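Local coordinates for nitroreductase family protein (Lactobacillus plantarum, PDB 4QLX), which uses FMN to reduce enone fatty acids, probably with NADH, in a pathway that saturates and detoxifies polyunsaturated fatty acids, at residues 71-76 with 176-181. Coordinates in Å, arbitrary orientation, origin at the centre of the assembly. Numbering follows the deposited sequence.
Sequences KFKQAV and KMIPTL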
loop_
_atom_site.group_PDB
_atom_site.type_symbol
_atom_site.label_atom_id
_atom_site.label_comp_id
_atom_site.label_asym_id
_atom_site.label_seq_id
_atom_site.Cartn_x
_atom_site.Cartn_y
_atom_site.Cartn_z
ATOM N N LYS A 71 21.760 1.279 -17.343
ATOM C CA LYS A 71 22.246 2.125 -16.266
ATOM C C LYS A 71 21.591 1.750 -14.933
ATOM O O LYS A 71 22.247 1.693 -13.895
ATOM C CB LYS A 71 21.982 3.595 -16.594
ATOM C CG LYS A 71 22.219 4.544 -15.443
ATOM C CD LYS A 71 23.684 4.580 -15.032
ATOM C CE LYS A 71 24.020 5.921 -14.397
ATOM N NZ LYS A 71 25.365 5.929 -13.764
ATOM N N PHE A 72 20.286 1.513 -14.977
ATOM C CA PHE A 72 19.516 1.119 -13.802
ATOM C C PHE A 72 20.041 -0.198 -13.230
ATOM O O PHE A 72 20.302 -0.307 -12.033
ATOM C CB PHE A 72 18.041 1.012 -14.195
ATOM C CG PHE A 72 17.128 0.565 -13.097
ATOM C CD1 PHE A 72 16.980 1.313 -11.938
ATOM C CD2 PHE A 72 16.351 -0.569 -13.254
ATOM C CE1 PHE A 72 16.104 0.908 -10.934
ATOM C CE2 PHE A 72 15.475 -0.977 -12.246
ATOM C CZ PHE A 72 15.354 -0.232 -11.093
ATOM N N LYS A 73 20.224 -1.188 -14.097
ATOM C CA LYS A 73 20.668 -2.513 -13.659
ATOM C C LYS A 73 21.977 -2.509 -12.874
ATOM O O LYS A 73 22.258 -3.453 -12.141
ATOM C CB LYS A 73 20.801 -3.448 -14.854
ATOM C CG LYS A 73 19.467 -3.875 -15.392
ATOM C CD LYS A 73 19.558 -5.155 -16.180
ATOM C CE LYS A 73 20.334 -4.983 -17.459
ATOM N NZ LYS A 73 20.101 -6.159 -18.336
ATOM N N GLN A 74 22.764 -1.445 -13.002
ATOM C CA GLN A 74 24.005 -1.332 -12.237
ATOM C C GLN A 74 23.773 -1.408 -10.730
ATOM O O GLN A 74 24.675 -1.759 -9.978
ATOM C CB GLN A 74 24.711 -0.022 -12.560
ATOM C CG GLN A 74 25.143 0.145 -14.002
ATOM C CD GLN A 74 25.865 1.466 -14.198
ATOM O OE1 GLN A 74 25.784 2.366 -13.346
ATOM N NE2 GLN A 74 26.588 1.587 -15.306
ATOM N N ALA A 75 22.564 -1.054 -10.298
ATOM C CA ALA A 75 22.228 -0.991 -8.877
ATOM C C ALA A 75 21.090 -1.963 -8.539
ATOM O O ALA A 75 20.480 -1.873 -7.474
ATOM C CB ALA A 75 21.850 0.440 -8.484
ATOM N N VAL A 76 20.821 -2.892 -9.454
ATOM C CA VAL A 76 19.794 -3.918 -9.256
ATOM C C VAL A 76 20.460 -5.286 -9.171
ATOM O O VAL A 76 21.363 -5.564 -9.953
ATOM C CB VAL A 76 18.758 -3.893 -10.399
ATOM C CG1 VAL A 76 17.814 -5.103 -10.334
ATOM C CG2 VAL A 76 17.963 -2.579 -10.366
ATOM N N LYS A 176 24.013 2.102 -3.795
ATOM C CA LYS A 176 24.317 2.596 -5.144
ATOM C C LYS A 176 23.125 3.160 -5.902
ATOM O O LYS A 176 23.305 3.901 -6.875
ATOM C CB LYS A 176 24.929 1.480 -6.002
ATOM C CG LYS A 176 26.410 1.288 -5.834
ATOM C CD LYS A 176 26.922 0.221 -6.795
ATOM C CE LYS A 176 26.682 0.611 -8.242
ATOM N NZ LYS A 176 27.133 -0.454 -9.182
ATOM N N MET A 177 21.913 2.797 -5.487
ATOM C CA MET A 177 20.737 3.110 -6.293
ATOM C C MET A 177 20.504 4.610 -6.468
ATOM O O MET A 177 20.242 5.069 -7.576
ATOM C CB MET A 177 19.485 2.464 -5.702
ATOM C CG MET A 177 18.216 2.727 -6.521
ATOM S SD MET A 177 18.307 2.237 -8.267
ATOM C CE MET A 177 18.200 0.454 -8.138
ATOM N N ILE A 178 20.595 5.376 -5.390
ATOM C CA ILE A 178 20.296 6.802 -5.492
ATOM C C ILE A 178 21.270 7.511 -6.443
ATOM O O ILE A 178 20.830 8.261 -7.315
ATOM C CB ILE A 178 20.288 7.496 -4.100
ATOM C CG1 ILE A 178 19.120 6.987 -3.257
ATOM C CG2 ILE A 178 20.194 9.015 -4.243
ATOM C CD1 ILE A 178 17.754 7.186 -3.892
ATOM N N PRO A 179 22.586 7.273 -6.300
ATOM C CA PRO A 179 23.464 7.956 -7.257
ATOM C C PRO A 179 23.284 7.445 -8.681
ATOM O O PRO A 179 23.344 8.241 -9.620
ATOM C CB PRO A 179 24.866 7.643 -6.730
ATOM C CG PRO A 179 24.669 7.345 -5.281
ATOM C CD PRO A 179 23.361 6.623 -5.228
ATOM N N THR A 180 23.044 6.144 -8.832
ATOM C CA THR A 180 22.738 5.547 -10.135
ATOM C C THR A 180 21.559 6.240 -10.812
ATOM O O THR A 180 21.539 6.393 -12.026
ATOM C CB THR A 180 22.431 4.030 -10.001
ATOM O OG1 THR A 180 23.609 3.339 -9.568
ATOM C CG2 THR A 180 21.965 3.436 -11.330
ATOM N N LEU A 181 20.580 6.679 -10.023
ATOM C CA LEU A 181 19.412 7.360 -10.580
ATOM C C LEU A 181 19.667 8.862 -10.770
ATOM O O LEU A 181 18.838 9.576 -11.333
ATOM C CB LEU A 181 18.188 7.144 -9.681
ATOM C CG LEU A 181 17.697 5.704 -9.491
ATOM C CD1 LEU A 181 16.533 5.654 -8.512
ATOM C CD2 LEU A 181 17.300 5.073 -10.811
HETATM O O HOH W 1 26.325 2.901 -10.780
#
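Met177 fills the apolar centre: its CE lies 3.5 Å from Phe72 CE1, 3.7 Å from Ala75 CB and 3.8 Å from Val76 CG2. Val76, on the inner side, brings the contact near the flavin site, its side chain about 4 Å from that of FMN-binding Asn80 at the nearest atoms. Met177 SD is 4.8 Å from the centroid of the Phe72 ring, an oblique Met-aromatic contact. Leu181 extends this patch, its CD2 meeting the edge of the same ring 3.9 Å from Phe72 CD1. Phe72, Met177 and Leu181 all rest on Phe92 of strand 89-96, so segments 71-76 and 176-181 both pack against the antiparallel sheet of this nitroreductase fold. Small Ala75 points at the other segment and lets the backbones close in, with 5.1 Å between Ala75 CA and Met177 CA. Further out, Thr180 CG2 sits 3.1 Å from Lys71 O, while Thr180 OG1 turns back to donate to Lys176 O (2.8 Å), four residues earlier. A water donates to both Thr180 OG1 (3.0 Å) and Gln74 OE1 (2.7 Å), bridging the segments. At the solvent-exposed edge Lys176 NZ donates to Gln74 O (2.9 Å), giving the backbone carbonyl a charged partner. The chemistry thus grades from a buried, sulfur-containing centre to a polar margin of similar weight, with one direct hydrogen bond and one water bridge.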